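Local coordinates for CBS domain-containing protein (Pyrococcus horikoshii, PDB 2YZI) that is of unknown function but, as a tandem CBS-domain protein, probably acts as a regulatory module that senses adenine nucleotides or related ligands, at the interface of chains A and B. Residues are numbered along the deposited sequence; one frame, centred on the assembly and turned at random. Chains: chain A/B, Hypothetical protein PH0107.

Contact 1: the interface of chains A and B. Residues chain A 3, 95, 120, 123-124, 127; chain B 3, 95, 120, 123-124, 127.
Peptide carbonyls are the flat groups of this leucine-lined patch between two CBS-domain chains, which has no aromatic ring. Methyl CD1 of A:Leu120 rests on the carbonyl of B:Leu120, 3.6 Å from its O, and CD1 of B:Leu120 returns the contact to A:Leu120, while the two CB atoms meet between them. Two further carbonyls are capped within their own chains, each hydroxyl standing above the carbonyl plane: A:Ser127 OG donates to A:Leu123 O (2.7 Å), whereas B:Ser127 OG turns to B:Leu124 O (2.5 Å). The serine torsions differ accordingly, A:Ser127 OG lying anti to its carbonyl carbon (chi1 -61°) and B:Ser127 OG in the crowded position (chi1 64°). At the centre A:Leu123 and B:Leu123 reach toward each other tip to tip, with CG of the first 3.7 Å from CD2 of the second; that methyl also presses on A:Leu124 CA at 3.5 Å. A:Leu95 and B:Leu124 slide past each other in opposite directions, CD2 to CD1 at 3.8 Å. No polar bond crosses the patch, so hydrophobic packing of helix 120-128 against its counterpart carries it. The contact clamps together the second CBS domains of the two chains, plausibly stabilising a dimer.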
HETATM    1  N   MSE A   3     -19.727   2.700   7.415  1.00 29.76           N
HETATM    2  CA  MSE A   3     -19.385   3.966   6.711  1.00 28.66           C
HETATM    3  C   MSE A   3     -20.399   4.194   5.593  1.00 27.61           C
HETATM    4  O   MSE A   3     -21.026   3.252   5.108  1.00 25.65           O
HETATM    5  CB  MSE A   3     -17.956   3.892   6.154  1.00 30.70           C
HETATM    6  CG  MSE A   3     -17.756   2.948   4.975  1.00 32.51           C
HETATM    7 SE   MSE A   3     -15.879   2.407   4.704  1.00 39.71          SE
HETATM    8  CE  MSE A   3     -16.200   0.559   4.206  1.00 35.92           C
ATOM      9  N   LEU A  95     -13.967   5.244  -4.495  1.00 17.97           N
ATOM     10  CA  LEU A  95     -13.592   3.840  -4.560  1.00 18.88           C
ATOM     11  C   LEU A  95     -13.713   3.298  -5.984  1.00 19.75           C
ATOM     12  O   LEU A  95     -12.905   2.479  -6.405  1.00 19.85           O
ATOM     13  CB  LEU A  95     -14.455   3.020  -3.595  1.00 16.82           C
ATOM     14  CG  LEU A  95     -14.364   3.456  -2.131  1.00 15.78           C
ATOM     15  CD1 LEU A  95     -15.120   2.475  -1.271  1.00 16.71           C
ATOM     16  CD2 LEU A  95     -12.914   3.524  -1.689  1.00 14.18           C
ATOM     17  N   LEU A 120      -5.944   3.748   0.883  1.00 15.95           N
ATOM     18  CA  LEU A 120      -6.647   2.578   1.365  1.00 15.57           C
ATOM     19  C   LEU A 120      -6.460   2.472   2.868  1.00 15.67           C
ATOM     20  O   LEU A 120      -7.236   1.797   3.538  1.00 14.46           O
ATOM     21  CB  LEU A 120      -6.138   1.314   0.681  1.00 14.93           C
ATOM     22  CG  LEU A 120      -6.435   1.182  -0.815  1.00 16.24           C
ATOM     23  CD1 LEU A 120      -5.892  -0.157  -1.291  1.00 16.33           C
ATOM     24  CD2 LEU A 120      -7.937   1.276  -1.095  1.00 16.74           C
ATOM     25  N   LEU A 123      -9.115   4.217   4.149  1.00 16.75           N
ATOM     26  CA  LEU A 123     -10.292   3.371   3.949  1.00 16.80           C
ATOM     27  C   LEU A 123     -10.458   2.456   5.162  1.00 18.65           C
ATOM     28  O   LEU A 123     -11.565   2.295   5.681  1.00 17.45           O
ATOM     29  CB  LEU A 123     -10.158   2.524   2.679  1.00 15.52           C
ATOM     30  CG  LEU A 123     -11.248   1.464   2.441  1.00 16.71           C
ATOM     31  CD1 LEU A 123     -12.627   2.111   2.388  1.00 15.99           C
ATOM     32  CD2 LEU A 123     -10.961   0.724   1.137  1.00 16.11           C
ATOM     33  N   LEU A 124      -9.347   1.885   5.622  1.00 18.16           N
ATOM     34  CA  LEU A 124      -9.370   0.991   6.772  1.00 20.00           C
ATOM     35  C   LEU A 124      -9.916   1.714   8.002  1.00 20.05           C
ATOM     36  O   LEU A 124     -10.780   1.183   8.705  1.00 18.88           O
ATOM     37  CB  LEU A 124      -7.964   0.439   7.051  1.00 20.50           C
ATOM     38  CG  LEU A 124      -7.846  -0.567   8.206  1.00 22.41           C
ATOM     39  CD1 LEU A 124      -6.647  -1.462   7.994  1.00 23.40           C
ATOM     40  CD2 LEU A 124      -7.737   0.168   9.532  1.00 20.88           C
ATOM     41  N   SER A 127     -13.513   2.336   7.726  1.00 20.56           N
ATOM     42  CA  SER A 127     -14.193   1.062   7.913  1.00 22.93           C
ATOM     43  C   SER A 127     -14.474   0.796   9.387  1.00 22.65           C
ATOM     44  O   SER A 127     -15.487   0.195   9.732  1.00 23.74           O
ATOM     45  CB  SER A 127     -13.339  -0.083   7.360  1.00 21.75           C
ATOM     46  OG  SER A 127     -13.119   0.076   5.974  1.00 24.78           O
TER
HETATM   47  N   MSE B   3     -19.481  -6.087   2.743  1.00 46.97           N
HETATM   48  CA  MSE B   3     -18.599  -6.655   3.803  1.00 46.68           C
HETATM   49  C   MSE B   3     -19.237  -6.588   5.187  1.00 45.60           C
HETATM   50  O   MSE B   3     -19.939  -5.633   5.525  1.00 45.45           O
HETATM   51  CB  MSE B   3     -17.245  -5.935   3.817  1.00 47.96           C
HETATM   52  CG  MSE B   3     -17.337  -4.429   3.905  1.00 50.68           C
HETATM   53 SE   MSE B   3     -15.589  -3.610   4.113  1.00 55.32          SE
HETATM   54  CE  MSE B   3     -15.704  -3.074   5.973  1.00 53.66           C
ATOM     55  N   LEU B  95      -8.931  -5.907  11.133  1.00 18.22           N
ATOM     56  CA  LEU B  95      -8.684  -4.509  10.785  1.00 19.81           C
ATOM     57  C   LEU B  95      -8.051  -3.769  11.963  1.00 19.02           C
ATOM     58  O   LEU B  95      -7.095  -3.006  11.798  1.00 19.21           O
ATOM     59  CB  LEU B  95      -9.990  -3.821  10.397  1.00 18.33           C
ATOM     60  CG  LEU B  95     -10.307  -3.706   8.907  1.00 21.47           C
ATOM     61  CD1 LEU B  95     -10.162  -5.046   8.236  1.00 21.14           C
ATOM     62  CD2 LEU B  95     -11.719  -3.155   8.733  1.00 20.63           C
ATOM     63  N   LEU B 120      -4.806  -4.402   2.050  1.00 20.54           N
ATOM     64  CA  LEU B 120      -5.700  -3.255   1.958  1.00 21.50           C
ATOM     65  C   LEU B 120      -6.438  -3.321   0.633  1.00 20.16           C
ATOM     66  O   LEU B 120      -7.563  -2.836   0.519  1.00 19.65           O
ATOM     67  CB  LEU B 120      -4.932  -1.937   2.082  1.00 21.14           C
ATOM     68  CG  LEU B 120      -4.364  -1.655   3.479  1.00 22.60           C
ATOM     69  CD1 LEU B 120      -4.066  -0.173   3.609  1.00 22.10           C
ATOM     70  CD2 LEU B 120      -5.361  -2.075   4.550  1.00 20.65           C
ATOM     71  N   LEU B 123      -9.425  -5.259   1.145  1.00 21.18           N
ATOM     72  CA  LEU B 123     -10.414  -4.437   1.829  1.00 20.89           C
ATOM     73  C   LEU B 123     -11.214  -3.657   0.796  1.00 20.61           C
ATOM     74  O   LEU B 123     -12.440  -3.566   0.875  1.00 21.45           O
ATOM     75  CB  LEU B 123      -9.730  -3.453   2.773  1.00 20.47           C
ATOM     76  CG  LEU B 123     -10.658  -2.447   3.463  1.00 21.23           C
ATOM     77  CD1 LEU B 123     -11.644  -3.202   4.349  1.00 18.11           C
ATOM     78  CD2 LEU B 123      -9.838  -1.446   4.286  1.00 18.31           C
ATOM     79  N   LEU B 124     -10.501  -3.080  -0.165  1.00 21.80           N
ATOM     80  CA  LEU B 124     -11.123  -2.321  -1.233  1.00 22.33           C
ATOM     81  C   LEU B 124     -12.084  -3.225  -1.993  1.00 23.43           C
ATOM     82  O   LEU B 124     -13.203  -2.825  -2.337  1.00 23.15           O
ATOM     83  CB  LEU B 124     -10.060  -1.787  -2.193  1.00 21.96           C
ATOM     84  CG  LEU B 124     -10.650  -0.970  -3.347  1.00 21.17           C
ATOM     85  CD1 LEU B 124     -11.400   0.235  -2.753  1.00 21.14           C
ATOM     86  CD2 LEU B 124      -9.553  -0.524  -4.319  1.00 19.86           C
ATOM     87  N   SER B 127     -15.138  -3.791   0.104  1.00 24.66           N
ATOM     88  CA  SER B 127     -15.940  -2.573   0.163  1.00 26.67           C
ATOM     89  C   SER B 127     -16.738  -2.370  -1.119  1.00 27.57           C
ATOM     90  O   SER B 127     -17.733  -1.655  -1.127  1.00 27.89           O
ATOM     91  CB  SER B 127     -15.047  -1.358   0.394  1.00 27.06           C
ATOM     92  OG  SER B 127     -14.163  -1.173  -0.691  1.00 30.82           O
TER

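Contact 2: the interface of chains A and B. Residues chain A 26, 30, 56, 59-60, 63-64, 67-70; chain B 26, 30, 59-60, 64, 70.
Isoleucines from helix 56-64 of both chains make the dense part of this interface, probably that of a CBS-domain dimer. B:Ile60 crosses A:Ile59 at about a right angle, its CD1 tip 3.5 Å from A:Ile59 CG2, while its CG1 leans on A:Lys56 CB. The two Ile64 chains cross obliquely and touch through their CD1 methyls at 3.5 Å. Each Ser30, in helix 26-36 of chain A and 26-35 of chain B, lies against the branch methyls of the partner: A:Ser30 CB sits 3.5 Å from B:Ile64 CG2. Its hydroxyl, anti to the carbonyl carbon (chi1 -67°), is satisfied within its own chain by A:Val26 O at 2.9 Å. B:Tyr70 (chi1 -62°) belongs to the close-packed part, one ring face over A:Ile64 CD1 and A:Val63 O at the edge in the ring plane. Its phenol OH accepts from A:Tyr70 N (3.0 Å) and can donate to A:Leu68 O (3.1 Å). The loose side is A:Tyr70, which breaks the symmetry: poorly ordered, in the crowded rotamer (chi1 51°), it offers its ring edge to B:Tyr70 CE1 and buries far less surface. An alanine in place of B:Tyr70 removes both hydroxyl bonds and the ring over A:Ile64, and would probably loosen the hold on the loop 67-70 of chain A. The contact joins the first CBS domains, likely holding the two chains together at this end.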
ATOM      1  N   VAL A  26      15.636  11.260  -4.556  1.00 30.93           N
ATOM      2  CA  VAL A  26      14.825  10.083  -4.304  1.00 32.75           C
ATOM      3  C   VAL A  26      15.165   9.544  -2.920  1.00 33.69           C
ATOM      4  O   VAL A  26      14.278   9.148  -2.169  1.00 34.95           O
ATOM      5  CB  VAL A  26      15.079   8.989  -5.376  1.00 33.75           C
ATOM      6  CG1 VAL A  26      14.400   7.685  -4.980  1.00 33.90           C
ATOM      7  CG2 VAL A  26      14.540   9.458  -6.718  1.00 33.60           C
ATOM      8  N   SER A  30      12.676   9.558   0.370  1.00 25.68           N
ATOM      9  CA  SER A  30      12.443   8.302   1.055  1.00 25.62           C
ATOM     10  C   SER A  30      12.705   8.421   2.547  1.00 26.23           C
ATOM     11  O   SER A  30      11.956   7.865   3.359  1.00 25.89           O
ATOM     12  CB  SER A  30      13.312   7.214   0.443  1.00 25.13           C
ATOM     13  OG  SER A  30      12.898   6.943  -0.883  1.00 25.09           O
ATOM     14  N   LYS A  56       5.775   5.199  -2.391  1.00 19.84           N
ATOM     15  CA  LYS A  56       6.892   4.321  -2.113  1.00 21.11           C
ATOM     16  C   LYS A  56       6.935   3.306  -3.238  1.00 21.91           C
ATOM     17  O   LYS A  56       8.008   2.964  -3.754  1.00 22.69           O
ATOM     18  CB  LYS A  56       6.682   3.608  -0.786  1.00 20.04           C
ATOM     19  CG  LYS A  56       6.796   4.496   0.439  1.00 21.13           C
ATOM     20  CD  LYS A  56       6.669   3.659   1.698  1.00 21.23           C
ATOM     21  CE  LYS A  56       6.902   4.469   2.962  1.00 18.78           C
ATOM     22  NZ  LYS A  56       6.396   3.719   4.151  1.00 17.31           N
ATOM     23  N   ILE A  59       8.651   4.561  -6.335  1.00 24.91           N
ATOM     24  CA  ILE A  59      10.099   4.635  -6.204  1.00 24.60           C
ATOM     25  C   ILE A  59      10.713   3.314  -6.607  1.00 25.39           C
ATOM     26  O   ILE A  59      11.713   3.268  -7.314  1.00 25.92           O
ATOM     27  CB  ILE A  59      10.522   4.955  -4.757  1.00 23.80           C
ATOM     28  CG1 ILE A  59      10.165   6.405  -4.434  1.00 22.13           C
ATOM     29  CG2 ILE A  59      12.008   4.674  -4.566  1.00 22.33           C
ATOM     30  CD1 ILE A  59      10.631   6.861  -3.091  1.00 23.87           C
ATOM     31  N   ILE A  60      10.097   2.238  -6.145  1.00 27.00           N
ATOM     32  CA  ILE A  60      10.561   0.893  -6.446  1.00 27.89           C
ATOM     33  C   ILE A  60      10.471   0.600  -7.935  1.00 28.62           C
ATOM     34  O   ILE A  60      11.424   0.116  -8.547  1.00 29.30           O
ATOM     35  CB  ILE A  60       9.708  -0.135  -5.700  1.00 27.95           C
ATOM     36  CG1 ILE A  60       9.876   0.057  -4.197  1.00 28.41           C
ATOM     37  CG2 ILE A  60      10.090  -1.538  -6.124  1.00 27.79           C
ATOM     38  CD1 ILE A  60       8.852  -0.662  -3.392  1.00 29.97           C
ATOM     39  N   VAL A  63      12.988   3.202  -9.857  1.00 37.48           N
ATOM     40  CA  VAL A  63      14.362   3.374  -9.398  1.00 38.91           C
ATOM     41  C   VAL A  63      15.020   2.028  -9.118  1.00 40.54           C
ATOM     42  O   VAL A  63      16.069   1.710  -9.680  1.00 40.41           O
ATOM     43  CB  VAL A  63      14.410   4.247  -8.119  1.00 37.93           C
ATOM     44  CG1 VAL A  63      15.845   4.407  -7.632  1.00 37.28           C
ATOM     45  CG2 VAL A  63      13.805   5.609  -8.406  1.00 38.66           C
ATOM     46  N   ILE A  64      14.395   1.234  -8.257  1.00 41.85           N
ATOM     47  CA  ILE A  64      14.919  -0.074  -7.894  1.00 42.50           C
ATOM     48  C   ILE A  64      15.080  -1.038  -9.077  1.00 43.90           C
ATOM     49  O   ILE A  64      16.180  -1.528  -9.338  1.00 45.75           O
ATOM     50  CB  ILE A  64      14.017  -0.751  -6.834  1.00 42.81           C
ATOM     51  CG1 ILE A  64      14.001   0.077  -5.541  1.00 40.88           C
ATOM     52  CG2 ILE A  64      14.510  -2.169  -6.566  1.00 42.13           C
ATOM     53  CD1 ILE A  64      15.269  -0.012  -4.723  1.00 37.53           C
ATOM     54  N   GLY A  67      17.512   0.249 -11.996  1.00 48.50           N
ATOM     55  CA  GLY A  67      18.901   0.410 -11.605  1.00 49.58           C
ATOM     56  C   GLY A  67      19.353   1.826 -11.310  1.00 49.69           C
ATOM     57  O   GLY A  67      20.408   2.020 -10.708  1.00 49.70           O
ATOM     58  N   LEU A  68      18.566   2.810 -11.732  1.00 50.64           N
ATOM     59  CA  LEU A  68      18.898   4.217 -11.511  1.00 50.92           C
ATOM     60  C   LEU A  68      19.432   4.464 -10.106  1.00 50.98           C
ATOM     61  O   LEU A  68      19.060   3.773  -9.162  1.00 50.39           O
ATOM     62  CB  LEU A  68      17.670   5.102 -11.743  1.00 52.31           C
ATOM     63  CG  LEU A  68      17.194   5.346 -13.182  1.00 52.76           C
ATOM     64  CD1 LEU A  68      18.321   5.973 -13.989  1.00 52.98           C
ATOM     65  CD2 LEU A  68      16.747   4.050 -13.820  1.00 53.09           C
ATOM     66  N   PRO A  69      20.327   5.453  -9.956  1.00 51.31           N
ATOM     67  CA  PRO A  69      20.887   5.759  -8.639  1.00 51.35           C
ATOM     68  C   PRO A  69      19.831   6.392  -7.746  1.00 52.09           C
ATOM     69  O   PRO A  69      19.040   7.221  -8.193  1.00 50.76           O
ATOM     70  CB  PRO A  69      22.034   6.709  -8.964  1.00 51.13           C
ATOM     71  CG  PRO A  69      21.537   7.425 -10.171  1.00 51.70           C
ATOM     72  CD  PRO A  69      20.925   6.310 -10.992  1.00 51.42           C
ATOM     73  N   TYR A  70      19.833   5.991  -6.483  1.00 54.70           N
ATOM     74  CA  TYR A  70      18.877   6.473  -5.498  1.00 57.07           C
ATOM     75  C   TYR A  70      18.997   7.957  -5.153  1.00 56.65           C
ATOM     76  O   TYR A  70      18.268   8.452  -4.296  1.00 57.15           O
ATOM     77  CB  TYR A  70      19.013   5.635  -4.224  1.00 60.50           C
ATOM     78  CG  TYR A  70      20.436   5.536  -3.727  1.00 63.56           C
ATOM     79  CD1 TYR A  70      21.109   6.666  -3.262  1.00 65.12           C
ATOM     80  CD2 TYR A  70      21.123   4.324  -3.754  1.00 64.78           C
ATOM     81  CE1 TYR A  70      22.433   6.596  -2.838  1.00 66.45           C
ATOM     82  CE2 TYR A  70      22.452   4.241  -3.335  1.00 66.53           C
ATOM     83  CZ  TYR A  70      23.100   5.383  -2.879  1.00 66.84           C
ATOM     84  OH  TYR A  70      24.413   5.319  -2.464  1.00 67.22           O
TER
ATOM     85  N   VAL B  26      16.980  -7.935  -3.994  1.00 24.02           N
ATOM     86  CA  VAL B  26      15.950  -6.931  -3.796  1.00 25.49           C
ATOM     87  C   VAL B  26      15.423  -6.430  -5.131  1.00 27.50           C
ATOM     88  O   VAL B  26      14.227  -6.203  -5.283  1.00 27.55           O
ATOM     89  CB  VAL B  26      16.491  -5.746  -2.972  1.00 25.25           C
ATOM     90  CG1 VAL B  26      15.478  -4.619  -2.946  1.00 24.81           C
ATOM     91  CG2 VAL B  26      16.799  -6.207  -1.554  1.00 24.91           C
ATOM     92  N   SER B  30      11.637  -6.905  -6.318  1.00 24.15           N
ATOM     93  CA  SER B  30      10.886  -5.705  -6.680  1.00 23.89           C
ATOM     94  C   SER B  30      10.140  -5.883  -8.001  1.00 24.20           C
ATOM     95  O   SER B  30       8.985  -5.481  -8.126  1.00 23.11           O
ATOM     96  CB  SER B  30      11.814  -4.488  -6.790  1.00 23.38           C
ATOM     97  OG  SER B  30      12.238  -4.041  -5.515  1.00 24.30           O
ATOM     98  N   ILE B  59      11.677  -2.204   1.802  1.00 22.89           N
ATOM     99  CA  ILE B  59      12.639  -1.956   0.737  1.00 24.37           C
ATOM    100  C   ILE B  59      13.047  -0.485   0.690  1.00 25.57           C
ATOM    101  O   ILE B  59      14.210  -0.176   0.452  1.00 25.91           O
ATOM    102  CB  ILE B  59      12.060  -2.386  -0.627  1.00 22.04           C
ATOM    103  CG1 ILE B  59      11.992  -3.912  -0.681  1.00 20.89           C
ATOM    104  CG2 ILE B  59      12.904  -1.836  -1.767  1.00 21.64           C
ATOM    105  CD1 ILE B  59      11.181  -4.460  -1.823  1.00 19.18           C
ATOM    106  N   ILE B  60      12.100   0.420   0.934  1.00 26.58           N
ATOM    107  CA  ILE B  60      12.418   1.846   0.911  1.00 27.32           C
ATOM    108  C   ILE B  60      13.270   2.227   2.126  1.00 29.88           C
ATOM    109  O   ILE B  60      14.301   2.880   1.992  1.00 28.66           O
ATOM    110  CB  ILE B  60      11.134   2.729   0.902  1.00 26.26           C
ATOM    111  CG1 ILE B  60      10.334   2.521  -0.387  1.00 22.22           C
ATOM    112  CG2 ILE B  60      11.518   4.199   1.005  1.00 24.61           C
ATOM    113  CD1 ILE B  60      11.012   3.072  -1.625  1.00 21.18           C
ATOM    114  N   ILE B  64      16.796   1.921   0.042  1.00 34.20           N
ATOM    115  CA  ILE B  64      16.899   3.268  -0.514  1.00 33.09           C
ATOM    116  C   ILE B  64      17.509   4.306   0.418  1.00 34.50           C
ATOM    117  O   ILE B  64      18.411   5.036   0.016  1.00 34.38           O
ATOM    118  CB  ILE B  64      15.527   3.819  -0.961  1.00 33.17           C
ATOM    119  CG1 ILE B  64      14.990   3.019  -2.150  1.00 29.76           C
ATOM    120  CG2 ILE B  64      15.667   5.301  -1.344  1.00 31.25           C
ATOM    121  CD1 ILE B  64      15.767   3.234  -3.427  1.00 31.57           C
ATOM    122  N   TYR B  70      21.255  -2.511  -4.944  1.00 46.72           N
ATOM    123  CA  TYR B  70      19.960  -3.064  -5.320  1.00 47.17           C
ATOM    124  C   TYR B  70      20.092  -4.557  -5.568  1.00 45.85           C
ATOM    125  O   TYR B  70      19.098  -5.250  -5.787  1.00 45.47           O
ATOM    126  CB  TYR B  70      19.445  -2.379  -6.590  1.00 49.73           C
ATOM    127  CG  TYR B  70      19.213  -0.891  -6.445  1.00 52.31           C
ATOM    128  CD1 TYR B  70      19.739  -0.181  -5.364  1.00 53.97           C
ATOM    129  CD2 TYR B  70      18.496  -0.185  -7.406  1.00 53.63           C
ATOM    130  CE1 TYR B  70      19.563   1.192  -5.243  1.00 55.30           C
ATOM    131  CE2 TYR B  70      18.314   1.191  -7.300  1.00 55.16           C
ATOM    132  CZ  TYR B  70      18.850   1.874  -6.216  1.00 55.63           C
ATOM    133  OH  TYR B  70      18.688   3.238  -6.107  1.00 57.02           O
TER

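Contact 3: the interface of chains A and B. Residues chain A 30-31, 33-34, 56; chain B 57, 60-61, 65.
In this two-chain assembly of a CBS-domain protein, the apolar centre of the contact is the selenomethionine A:Met34 of helix 26-36, laid across helix 56-64 of the partner. Its CG is anti to the carbonyl carbon (chi1 -64°) and the chain bends at chi2 (-50°), which sends the SE-CE end between B:Ile60 and B:Arg61. The CE methyl is placed too close to the partner for its contacts to be read, but the selenium rests on the aliphatic root of the arginine, SE to B:Arg61 CB being 3.6 Å. A:Met34 crosses both partner side chains at about a right angle. A:Met33 adds a lighter touch, its CE 4.2 Å from B:Ile60 CG2. One turn earlier on helix 26-36, A:Arg31 meets B:Val65, whose CG2 is 3.7 Å from A:Arg31 CA; CG1 of the valine faces the CB and CG methylenes of the arginine. The valine CG2 also approaches A:Ser30 CB at 3.9 Å. Farther out, A:Lys56 runs extended beyond CG, past B:Ile60, and its terminal amine NZ donates to B:Ser57 OG at 2.8 Å. That hydroxyl, anti to the backbone N (chi1 -168°), lies in plane at the edge of the B:Arg61 guanidinium. A:Lys56 NZ remains 5.8 Å from B:Arg61 NH1, and the serine oxygen lying near both groups, which are likely to carry like charges, may temper their mutual repulsion.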
ATOM      1  N   SER A  30      12.676   9.558   0.370  1.00 25.68           N
ATOM      2  CA  SER A  30      12.443   8.302   1.055  1.00 25.62           C
ATOM      3  C   SER A  30      12.705   8.421   2.547  1.00 26.23           C
ATOM      4  O   SER A  30      11.956   7.865   3.359  1.00 25.89           O
ATOM      5  CB  SER A  30      13.312   7.214   0.443  1.00 25.13           C
ATOM      6  OG  SER A  30      12.898   6.943  -0.883  1.00 25.09           O
ATOM      7  N   ARG A  31      13.755   9.155   2.909  1.00 26.31           N
ATOM      8  CA  ARG A  31      14.091   9.341   4.315  1.00 26.91           C
ATOM      9  C   ARG A  31      13.010  10.212   4.937  1.00 26.30           C
ATOM     10  O   ARG A  31      12.639  10.029   6.104  1.00 26.48           O
ATOM     11  CB  ARG A  31      15.461  10.013   4.472  1.00 27.47           C
ATOM     12  CG  ARG A  31      15.948  10.092   5.923  1.00 29.69           C
ATOM     13  CD  ARG A  31      17.048  11.136   6.103  1.00 31.14           C
ATOM     14  NE  ARG A  31      16.524  12.497   6.012  1.00 33.83           N
ATOM     15  CZ  ARG A  31      15.737  13.055   6.926  1.00 34.41           C
ATOM     16  NH1 ARG A  31      15.386  12.373   8.010  1.00 34.36           N
ATOM     17  NH2 ARG A  31      15.288  14.293   6.752  1.00 35.71           N
HETATM   18  N   MSE A  33       9.875  10.326   3.980  1.00 42.00           N
HETATM   19  CA  MSE A  33       8.679   9.500   4.111  1.00 39.39           C
HETATM   20  C   MSE A  33       8.725   8.613   5.355  1.00 39.00           C
HETATM   21  O   MSE A  33       7.712   8.439   6.027  1.00 36.99           O
HETATM   22  CB  MSE A  33       8.482   8.619   2.875  1.00 39.26           C
HETATM   23  CG  MSE A  33       8.006   9.352   1.629  1.00 40.76           C
HETATM   24 SE   MSE A  33       7.712   8.102   0.153  1.00 43.19          SE
HETATM   25  CE  MSE A  33       9.541   7.690  -0.196  1.00 40.54           C
HETATM   26  N   MSE A  34       9.890   8.046   5.655  1.00 39.52           N
HETATM   27  CA  MSE A  34      10.009   7.192   6.832  1.00 41.17           C
HETATM   28  C   MSE A  34       9.878   8.025   8.101  1.00 40.19           C
HETATM   29  O   MSE A  34       9.185   7.634   9.041  1.00 39.18           O
HETATM   30  CB  MSE A  34      11.345   6.432   6.833  1.00 43.04           C
HETATM   31  CG  MSE A  34      11.507   5.445   5.670  1.00 47.45           C
HETATM   32 SE   MSE A  34       9.974   4.224   5.453  1.00 52.32          SE
HETATM   33  CE  MSE A  34      10.476   3.388   3.800  1.00 52.13           C
ATOM     34  N   LYS A  56       5.775   5.199  -2.391  1.00 19.84           N
ATOM     35  CA  LYS A  56       6.892   4.321  -2.113  1.00 21.11           C
ATOM     36  C   LYS A  56       6.935   3.306  -3.238  1.00 21.91           C
ATOM     37  O   LYS A  56       8.008   2.964  -3.754  1.00 22.69           O
ATOM     38  CB  LYS A  56       6.682   3.608  -0.786  1.00 20.04           C
ATOM     39  CG  LYS A  56       6.796   4.496   0.439  1.00 21.13           C
ATOM     40  CD  LYS A  56       6.669   3.659   1.698  1.00 21.23           C
ATOM     41  CE  LYS A  56       6.902   4.469   2.962  1.00 18.78           C
ATOM     42  NZ  LYS A  56       6.396   3.719   4.151  1.00 17.31           N
TER
ATOM     43  N   SER B  57       7.638  -1.162   1.625  1.00 17.62           N
ATOM     44  CA  SER B  57       8.062  -0.165   2.579  1.00 19.10           C
ATOM     45  C   SER B  57       9.409  -0.551   3.181  1.00 21.03           C
ATOM     46  O   SER B  57      10.271   0.310   3.366  1.00 22.50           O
ATOM     47  CB  SER B  57       7.015  -0.014   3.679  1.00 18.43           C
ATOM     48  OG  SER B  57       7.277   1.129   4.463  1.00 20.45           O
ATOM     49  N   ILE B  60      12.100   0.420   0.934  1.00 26.58           N
ATOM     50  CA  ILE B  60      12.418   1.846   0.911  1.00 27.32           C
ATOM     51  C   ILE B  60      13.270   2.227   2.126  1.00 29.88           C
ATOM     52  O   ILE B  60      14.301   2.880   1.992  1.00 28.66           O
ATOM     53  CB  ILE B  60      11.134   2.729   0.902  1.00 26.26           C
ATOM     54  CG1 ILE B  60      10.334   2.521  -0.387  1.00 22.22           C
ATOM     55  CG2 ILE B  60      11.518   4.199   1.005  1.00 24.61           C
ATOM     56  CD1 ILE B  60      11.012   3.072  -1.625  1.00 21.18           C
ATOM     57  N   ARG B  61      12.841   1.793   3.308  1.00 31.97           N
ATOM     58  CA  ARG B  61      13.544   2.102   4.549  1.00 34.39           C
ATOM     59  C   ARG B  61      14.874   1.370   4.779  1.00 34.98           C
ATOM     60  O   ARG B  61      15.806   1.938   5.350  1.00 36.20           O
ATOM     61  CB  ARG B  61      12.632   1.834   5.746  1.00 36.26           C
ATOM     62  CG  ARG B  61      13.318   2.050   7.092  1.00 40.62           C
ATOM     63  CD  ARG B  61      12.466   1.611   8.282  1.00 44.75           C
ATOM     64  NE  ARG B  61      12.149   0.187   8.246  1.00 48.82           N
ATOM     65  CZ  ARG B  61      11.183  -0.349   7.507  1.00 50.34           C
ATOM     66  NH1 ARG B  61      10.424   0.421   6.736  1.00 52.75           N
ATOM     67  NH2 ARG B  61      10.975  -1.656   7.536  1.00 51.94           N
ATOM     68  N   VAL B  65      17.022   4.392   1.651  1.00 35.02           N
ATOM     69  CA  VAL B  65      17.554   5.384   2.579  1.00 37.05           C
ATOM     70  C   VAL B  65      19.035   5.160   2.910  1.00 39.56           C
ATOM     71  O   VAL B  65      19.848   6.075   2.786  1.00 39.06           O
ATOM     72  CB  VAL B  65      16.723   5.435   3.881  1.00 35.91           C
ATOM     73  CG1 VAL B  65      17.400   6.339   4.905  1.00 36.39           C
ATOM     74  CG2 VAL B  65      15.322   5.953   3.577  1.00 34.07           C
TER

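Contacts 2 and 3 are neighbours, with C-alpha centres about 9 Å apart and A:Ser30, A:Lys56 and B:Ile60 in common; both are built mainly from helices 26-36 and 56-64, with the loop after the latter, so they form one continuous surface between the first CBS domains. Contact 1 stands apart, its centre about 28 Å from that of contact 2 and 24 Å from that of contact 3, and draws on helices 91-101 and 120-128 of the second CBS domains, together with the N-terminal Met3. Like domains thus pair at opposite ends of a two-fold assembly. Such double anchoring would fix the chains' relative placement, although the structure alone does not prove the dimer in solution.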